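Local coordinates for transferrin (Manduca sexta, PDB 6WB6), which carries iron as an insect transferrin, binding a single ferric ion per molecule together with a carbonate anion, at residues S389-L394 with K417-H422; R411-A416 with K649-H654. All blocks are in the same frame, centred on the assembly; numbering follows the deposited sequence.

Contact 1 (S389-L394 with K417-H422); sequences SEDACL and KKYNLH
The ring of Tyr419 lies between two helices: over one face, above its centre, sits the backbone carbonyl carbon of Leu394, 4.0 Å from the plane, and over the opposite face the CG of its own neighbour Lys418. At the edge, in the ring plane, stands Asp391 OD1. Tyr419 OH donates to that oxygen across 2.5 Å, a short bond that meets the carboxylate from above, 42° out of its plane; the planes of carboxylate and ring are turned 53° apart. Asp391 CG is anti to its backbone N (chi1 176°) and leans toward the phenol although CB itself does not face helix 411-419, and OD1 makes the contact. Beyond CG the Lys418 chain bends at chi2, chi3 and chi4, and NZ makes a long salt bridge of 3.7 Å to the same OD1. One turn on, Leu394 CB packs on Tyr419 CE2 at 3.4 Å, and Leu394 CD2 meets Leu421 CD1 at 3.8 Å. Val589 of strand 587-590 touches both leucines, and the Cys393–Cys356 disulfide ties helix 390-399 to strand 352-357. The first turn of helix 390-399 thus packs on the C-terminal end of helix 411-419, away from the iron. A single carboxylate oxygen takes both the phenol and the more distant ammonium, which would probably favour the charged carboxylate, while Leu394 packs on the ring and Leu421 on Leu394.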
ATOM      1  N   SER A 389      20.875  11.684 -11.329  1.00 23.43           N
ATOM      2  CA  SER A 389      19.850  12.045 -12.293  1.00 24.60           C
ATOM      3  C   SER A 389      18.955  10.848 -12.580  1.00 27.04           C
ATOM      4  O   SER A 389      19.252   9.706 -12.218  1.00 26.57           O
ATOM      5  CB  SER A 389      20.467  12.520 -13.601  1.00 31.18           C
ATOM      6  OG  SER A 389      21.015  11.415 -14.277  1.00 26.86           O
ATOM      7  N   GLU A 390      17.874  11.129 -13.296  1.00 25.03           N
ATOM      8  CA  GLU A 390      17.007  10.066 -13.774  1.00 30.80           C
ATOM      9  C   GLU A 390      17.748   9.174 -14.766  1.00 29.21           C
ATOM     10  O   GLU A 390      17.697   7.946 -14.670  1.00 14.67           O
ATOM     11  CB  GLU A 390      15.754  10.687 -14.394  1.00 35.73           C
ATOM     12  CG  GLU A 390      14.832   9.730 -15.125  1.00 26.22           C
ATOM     13  CD  GLU A 390      13.637  10.435 -15.717  1.00 31.39           C
ATOM     14  OE1 GLU A 390      12.755  10.866 -14.944  1.00 43.20           O
ATOM     15  OE2 GLU A 390      13.600  10.598 -16.954  1.00 35.28           O
ATOM     16  N   ASP A 391      18.462   9.781 -15.725  1.00 28.24           N
ATOM     17  CA  ASP A 391      19.203   8.980 -16.698  1.00 30.56           C
ATOM     18  C   ASP A 391      20.233   8.099 -16.003  1.00 26.87           C
ATOM     19  O   ASP A 391      20.461   6.954 -16.414  1.00 22.92           O
ATOM     20  CB  ASP A 391      19.868   9.879 -17.744  1.00 25.99           C
ATOM     21  CG  ASP A 391      20.724   9.101 -18.707  1.00 40.43           C
ATOM     22  OD1 ASP A 391      20.176   8.544 -19.702  1.00 33.97           O
ATOM     23  OD2 ASP A 391      21.949   9.017 -18.459  1.00 51.32           O
ATOM     24  N   ALA A 392      20.852   8.600 -14.936  1.00 18.95           N
ATOM     25  CA  ALA A 392      21.814   7.768 -14.218  1.00 24.55           C
ATOM     26  C   ALA A 392      21.125   6.680 -13.409  1.00 24.70           C
ATOM     27  O   ALA A 392      21.716   5.620 -13.182  1.00 21.20           O
ATOM     28  CB  ALA A 392      22.690   8.606 -13.296  1.00 24.19           C
ATOM     29  N   CYS A 393      19.899   6.928 -12.932  1.00 25.68           N
ATOM     30  CA  CYS A 393      19.153   5.852 -12.287  1.00 24.11           C
ATOM     31  C   CYS A 393      18.773   4.788 -13.305  1.00 18.67           C
ATOM     32  O   CYS A 393      18.808   3.590 -13.002  1.00 17.28           O
ATOM     33  CB  CYS A 393      17.893   6.397 -11.598  1.00 22.08           C
ATOM     34  SG  CYS A 393      18.134   6.829  -9.888  1.00 26.14           S
ATOM     35  N   LEU A 394      18.368   5.215 -14.502  1.00 18.34           N
ATOM     36  CA  LEU A 394      18.008   4.258 -15.537  1.00 20.45           C
ATOM     37  C   LEU A 394      19.208   3.425 -15.946  1.00 16.27           C
ATOM     38  O   LEU A 394      19.117   2.203 -16.057  1.00 22.72           O
ATOM     39  CB  LEU A 394      17.423   4.983 -16.743  1.00 24.28           C
ATOM     40  CG  LEU A 394      16.113   5.696 -16.453  1.00 20.55           C
ATOM     41  CD1 LEU A 394      15.791   6.558 -17.644  1.00 19.98           C
ATOM     42  CD2 LEU A 394      14.987   4.686 -16.147  1.00 28.39           C
ATOM     43  N   LYS A 417      13.884   1.934 -25.042  1.00 29.66           N
ATOM     44  CA  LYS A 417      14.741   1.824 -26.216  1.00 35.67           C
ATOM     45  C   LYS A 417      16.200   1.900 -25.805  1.00 37.88           C
ATOM     46  O   LYS A 417      17.048   1.193 -26.350  1.00 33.06           O
ATOM     47  CB  LYS A 417      14.427   2.934 -27.227  1.00 32.88           C
ATOM     48  CG  LYS A 417      13.958   2.451 -28.587  1.00 33.34           C
ATOM     49  N   LYS A 418      16.502   2.732 -24.816  1.00 35.10           N
ATOM     50  CA  LYS A 418      17.879   3.115 -24.553  1.00 32.36           C
ATOM     51  C   LYS A 418      18.552   2.169 -23.578  1.00 27.70           C
ATOM     52  O   LYS A 418      19.736   1.852 -23.751  1.00 23.45           O
ATOM     53  CB  LYS A 418      17.920   4.556 -24.014  1.00 28.60           C
ATOM     54  CG  LYS A 418      19.210   4.944 -23.279  1.00 36.53           C
ATOM     55  CD  LYS A 418      20.165   5.631 -24.183  1.00 32.99           C
ATOM     56  CE  LYS A 418      19.793   7.088 -24.316  1.00 25.97           C
ATOM     57  NZ  LYS A 418      20.524   7.878 -23.296  1.00 47.37           N
ATOM     58  N   TYR A 419      17.824   1.738 -22.561  1.00 24.96           N
ATOM     59  CA  TYR A 419      18.381   0.898 -21.484  1.00 26.52           C
ATOM     60  C   TYR A 419      17.765  -0.476 -21.407  1.00 20.73           C
ATOM     61  O   TYR A 419      18.042  -1.128 -20.467  1.00 18.90           O
ATOM     62  CB  TYR A 419      18.119   1.562 -20.153  1.00 33.02           C
ATOM     63  CG  TYR A 419      18.895   2.819 -20.024  1.00 30.60           C
ATOM     64  CD1 TYR A 419      20.270   2.762 -20.046  1.00 27.55           C
ATOM     65  CD2 TYR A 419      18.257   4.034 -19.976  1.00 28.61           C
ATOM     66  CE1 TYR A 419      21.014   3.898 -19.948  1.00 29.08           C
ATOM     67  CE2 TYR A 419      18.985   5.184 -19.800  1.00 28.46           C
ATOM     68  CZ  TYR A 419      20.352   5.096 -19.893  1.00 28.73           C
ATOM     69  OH  TYR A 419      21.096   6.179 -19.827  1.00 45.90           O
ATOM     70  N   ASN A 420      16.981  -0.851 -22.397  1.00 19.78           N
ATOM     71  CA  ASN A 420      16.295  -2.141 -22.410  1.00 29.80           C
ATOM     72  C   ASN A 420      15.607  -2.422 -21.075  1.00 29.64           C
ATOM     73  O   ASN A 420      15.657  -3.537 -20.539  1.00 23.61           O
ATOM     74  CB  ASN A 420      17.261  -3.262 -22.768  1.00 32.47           C
ATOM     75  CG  ASN A 420      16.552  -4.487 -23.240  1.00 39.77           C
ATOM     76  OD1 ASN A 420      15.376  -4.426 -23.627  1.00 37.89           O
ATOM     77  ND2 ASN A 420      17.256  -5.624 -23.218  1.00 40.69           N
ATOM     78  N   LEU A 421      14.959  -1.399 -20.534  1.00 18.25           N
ATOM     79  CA  LEU A 421      14.126  -1.534 -19.352  1.00 19.08           C
ATOM     80  C   LEU A 421      12.671  -1.627 -19.769  1.00 18.95           C
ATOM     81  O   LEU A 421      12.310  -1.356 -20.914  1.00 20.07           O
ATOM     82  CB  LEU A 421      14.339  -0.348 -18.409  1.00 21.54           C
ATOM     83  CG  LEU A 421      15.801  -0.093 -18.053  1.00 20.53           C
ATOM     84  CD1 LEU A 421      15.924   1.235 -17.309  1.00 20.87           C
ATOM     85  CD2 LEU A 421      16.305  -1.241 -17.219  1.00 20.24           C
ATOM     86  N   HIS A 422      11.815  -1.968 -18.805  1.00 19.67           N
ATOM     87  CA  HIS A 422      10.400  -2.117 -19.079  1.00 16.76           C
ATOM     88  C   HIS A 422       9.597  -1.716 -17.846  1.00 20.41           C
ATOM     89  O   HIS A 422      10.058  -1.902 -16.712  1.00 15.32           O
ATOM     90  CB  HIS A 422      10.082  -3.566 -19.476  1.00 20.04           C
ATOM     91  CG  HIS A 422      10.142  -4.530 -18.330  1.00 17.66           C
ATOM     92  ND1 HIS A 422      11.316  -5.132 -17.918  1.00 18.12           N
ATOM     93  CD2 HIS A 422       9.169  -5.008 -17.516  1.00 20.76           C
ATOM     94  CE1 HIS A 422      11.062  -5.942 -16.907  1.00 26.84           C
ATOM     95  NE2 HIS A 422       9.766  -5.885 -16.642  1.00 20.52           N
TER

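Contact 2 (R411-A416 with K649-H654); sequences RVAAAA and KFKTIH
Helices 411-416 and 649-654 cross almost perpendicularly, at -89°, with their axes 8.5 Å apart and Ala413 and Lys651 nearest at the crossing, CA to CA 4.9 Å. The small Ala413 points toward the other helix. Ala413 CB lies 3.6 Å from the carbonyl oxygen Phe650 O and 3.9 Å from Lys651 CA, so a methyl group rests directly on the backbone of the turn opposite. His654 supplies the flat group. Its CG is anti to the backbone N (chi1 175°), and the ring beyond it lies with one face over the Ala413–Ala414 peptide: Ala414 N stands 3.8 Å above the plane, over the ring centre, and Ala413 C is offset toward the rim. Farther along, Ala414 CB reaches His654 CE1 at 3.8 Å. Lys651 runs beside the crossing, its CG 4.4 Å from Ala413 CB, and makes a cation-pi contact with Phe647; Phe650 starts toward the alanines, but its ring leads away to Met582 on strand 581-582. On another side of helix 644-659, Ile653 packs on Phe467 and Phe475 of helix 467-479. The arrangement is plain packing, joining helix 411-419 to the C-terminal helix of the second transferrin-like half, remote from the iron and carbonate. Alanine methyls, peptide and imidazole face meet here by van der Waals contact, and close approach of the backbones, rather than pairing of charges, characterises the crossing.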
ATOM      1  N   ARG A 411       8.982   9.651 -21.207  1.00 35.52           N
ATOM      2  CA  ARG A 411      10.334   9.114 -21.184  1.00 37.15           C
ATOM      3  C   ARG A 411      10.376   7.614 -20.928  1.00 36.90           C
ATOM      4  O   ARG A 411      11.468   7.034 -20.943  1.00 35.72           O
ATOM      5  CB  ARG A 411      11.169   9.846 -20.137  1.00 37.73           C
ATOM      6  CG  ARG A 411      11.408  11.298 -20.503  1.00 39.73           C
ATOM      7  CD  ARG A 411      12.387  12.009 -19.579  1.00 37.42           C
ATOM      8  NE  ARG A 411      11.881  12.185 -18.219  1.00 52.81           N
ATOM      9  CZ  ARG A 411      10.868  12.980 -17.878  1.00 44.13           C
ATOM     10  NH1 ARG A 411      10.206  13.676 -18.790  1.00 40.71           N
ATOM     11  NH2 ARG A 411      10.513  13.075 -16.613  1.00 44.80           N
ATOM     12  N   VAL A 412       9.220   6.969 -20.727  1.00 35.64           N
ATOM     13  CA  VAL A 412       9.193   5.527 -20.473  1.00 35.00           C
ATOM     14  C   VAL A 412       9.576   4.743 -21.728  1.00 31.02           C
ATOM     15  O   VAL A 412      10.296   3.743 -21.658  1.00 30.32           O
ATOM     16  CB  VAL A 412       7.807   5.089 -19.957  1.00 29.81           C
ATOM     17  CG1 VAL A 412       7.787   3.585 -19.668  1.00 24.44           C
ATOM     18  CG2 VAL A 412       7.416   5.868 -18.717  1.00 34.72           C
ATOM     19  N   ALA A 413       9.069   5.146 -22.888  1.00 27.31           N
ATOM     20  CA  ALA A 413       9.441   4.439 -24.101  1.00 25.91           C
ATOM     21  C   ALA A 413      10.897   4.712 -24.455  1.00 31.04           C
ATOM     22  O   ALA A 413      11.640   3.794 -24.815  1.00 27.14           O
ATOM     23  CB  ALA A 413       8.519   4.835 -25.248  1.00 20.96           C
ATOM     24  N   ALA A 414      11.321   5.969 -24.351  1.00 24.76           N
ATOM     25  CA  ALA A 414      12.734   6.301 -24.517  1.00 28.51           C
ATOM     26  C   ALA A 414      13.614   5.457 -23.612  1.00 29.92           C
ATOM     27  O   ALA A 414      14.622   4.898 -24.049  1.00 24.89           O
ATOM     28  CB  ALA A 414      12.962   7.781 -24.219  1.00 29.82           C
ATOM     29  N   ALA A 415      13.254   5.366 -22.331  1.00 31.59           N
ATOM     30  CA  ALA A 415      14.078   4.617 -21.391  1.00 30.42           C
ATOM     31  C   ALA A 415      14.146   3.143 -21.747  1.00 34.67           C
ATOM     32  O   ALA A 415      15.144   2.480 -21.443  1.00 40.10           O
ATOM     33  CB  ALA A 415      13.539   4.793 -19.979  1.00 41.16           C
ATOM     34  N   ALA A 416      13.103   2.603 -22.384  1.00 36.15           N
ATOM     35  CA  ALA A 416      13.149   1.208 -22.813  1.00 32.72           C
ATOM     36  C   ALA A 416      13.990   1.025 -24.072  1.00 32.39           C
ATOM     37  O   ALA A 416      14.723   0.036 -24.190  1.00 32.63           O
ATOM     38  CB  ALA A 416      11.729   0.671 -23.044  1.00 37.15           C
ATOM     39  N   LYS A 649       1.767  -0.073 -26.369  1.00 20.39           N
ATOM     40  CA  LYS A 649       1.200   1.113 -26.987  1.00 22.48           C
ATOM     41  C   LYS A 649       2.079   2.342 -26.744  1.00 22.80           C
ATOM     42  O   LYS A 649       2.293   3.146 -27.658  1.00 25.39           O
ATOM     43  CB  LYS A 649      -0.216   1.357 -26.476  1.00 23.59           C
ATOM     44  CG  LYS A 649      -0.739   2.683 -26.973  1.00 20.16           C
ATOM     45  CD  LYS A 649      -2.215   2.727 -27.205  1.00 29.94           C
ATOM     46  CE  LYS A 649      -2.573   3.989 -27.975  1.00 32.05           C
ATOM     47  NZ  LYS A 649      -3.911   4.475 -27.571  1.00 29.87           N
ATOM     48  N   PHE A 650       2.610   2.504 -25.525  1.00 24.33           N
ATOM     49  CA  PHE A 650       3.475   3.653 -25.261  1.00 27.97           C
ATOM     50  C   PHE A 650       4.718   3.607 -26.139  1.00 32.65           C
ATOM     51  O   PHE A 650       5.201   4.648 -26.596  1.00 26.48           O
ATOM     52  CB  PHE A 650       3.868   3.713 -23.781  1.00 26.01           C
ATOM     53  CG  PHE A 650       2.724   4.088 -22.850  1.00 19.02           C
ATOM     54  CD1 PHE A 650       1.775   5.027 -23.223  1.00 30.22           C
ATOM     55  CD2 PHE A 650       2.600   3.488 -21.614  1.00 29.58           C
ATOM     56  CE1 PHE A 650       0.738   5.354 -22.373  1.00 32.08           C
ATOM     57  CE2 PHE A 650       1.566   3.802 -20.779  1.00 24.86           C
ATOM     58  CZ  PHE A 650       0.641   4.736 -21.153  1.00 24.62           C
ATOM     59  N   LYS A 651       5.239   2.407 -26.400  1.00 23.52           N
ATOM     60  CA  LYS A 651       6.395   2.287 -27.283  1.00 23.84           C
ATOM     61  C   LYS A 651       6.044   2.652 -28.715  1.00 23.54           C
ATOM     62  O   LYS A 651       6.851   3.274 -29.415  1.00 26.97           O
ATOM     63  CB  LYS A 651       6.961   0.870 -27.230  1.00 29.30           C
ATOM     64  CG  LYS A 651       7.705   0.556 -25.951  1.00 28.85           C
ATOM     65  CD  LYS A 651       8.523  -0.706 -26.082  1.00 35.19           C
ATOM     66  CE  LYS A 651       7.651  -1.911 -26.376  1.00 34.10           C
ATOM     67  NZ  LYS A 651       8.282  -3.133 -25.853  1.00 33.05           N
ATOM     68  N   THR A 652       4.854   2.277 -29.176  1.00 21.33           N
ATOM     69  CA  THR A 652       4.492   2.615 -30.547  1.00 30.40           C
ATOM     70  C   THR A 652       4.332   4.120 -30.687  1.00 33.55           C
ATOM     71  O   THR A 652       4.832   4.721 -31.647  1.00 28.52           O
ATOM     72  CB  THR A 652       3.211   1.882 -30.971  1.00 31.50           C
ATOM     73  OG1 THR A 652       3.388   0.468 -30.783  1.00 36.41           O
ATOM     74  CG2 THR A 652       2.882   2.146 -32.444  1.00 25.60           C
ATOM     75  N   ILE A 653       3.671   4.751 -29.714  1.00 23.66           N
ATOM     76  CA  ILE A 653       3.507   6.198 -29.750  1.00 23.71           C
ATOM     77  C   ILE A 653       4.865   6.885 -29.838  1.00 31.40           C
ATOM     78  O   ILE A 653       5.099   7.738 -30.703  1.00 32.25           O
ATOM     79  CB  ILE A 653       2.715   6.667 -28.525  1.00 24.69           C
ATOM     80  CG1 ILE A 653       1.244   6.241 -28.694  1.00 26.70           C
ATOM     81  CG2 ILE A 653       2.894   8.163 -28.346  1.00 25.76           C
ATOM     82  CD1 ILE A 653       0.348   6.509 -27.467  1.00 32.33           C
ATOM     83  N   HIS A 654       5.775   6.534 -28.932  1.00 27.55           N
ATOM     84  CA  HIS A 654       7.128   7.074 -28.984  1.00 29.05           C
ATOM     85  C   HIS A 654       7.802   6.795 -30.325  1.00 39.30           C
ATOM     86  O   HIS A 654       8.514   7.657 -30.856  1.00 27.90           O
ATOM     87  CB  HIS A 654       7.950   6.479 -27.856  1.00 30.36           C
ATOM     88  CG  HIS A 654       9.388   6.874 -27.878  1.00 24.14           C
ATOM     89  ND1 HIS A 654       9.826   8.116 -27.470  1.00 34.67           N
ATOM     90  CD2 HIS A 654      10.495   6.183 -28.236  1.00 28.23           C
ATOM     91  CE1 HIS A 654      11.142   8.175 -27.583  1.00 25.31           C
ATOM     92  NE2 HIS A 654      11.571   7.020 -28.059  1.00 30.64           N
TER

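Both contacts use helix 411-419 in the C-terminal half, their centres 12 Å apart. Contact 1 takes its last turn and the exit toward strand 422-428, contact 2 its first turns. Contact 1 is largely buried, with the charged Asp391 and Lys418 at its exposed margin; contact 2 lies nearer the surface. The chemistry divides accordingly: a phenol–carboxylate bond with leucine packing in the one, methyl groups against backbone and imidazole in the other. They are also joined directly, by the salt bridge of Glu390 OE2 with Arg411 NE at 2.7 Å and by Leu394 CD1 against Ala415 CB, so helix 411-419 connects helix 390-399 with helix 644-659.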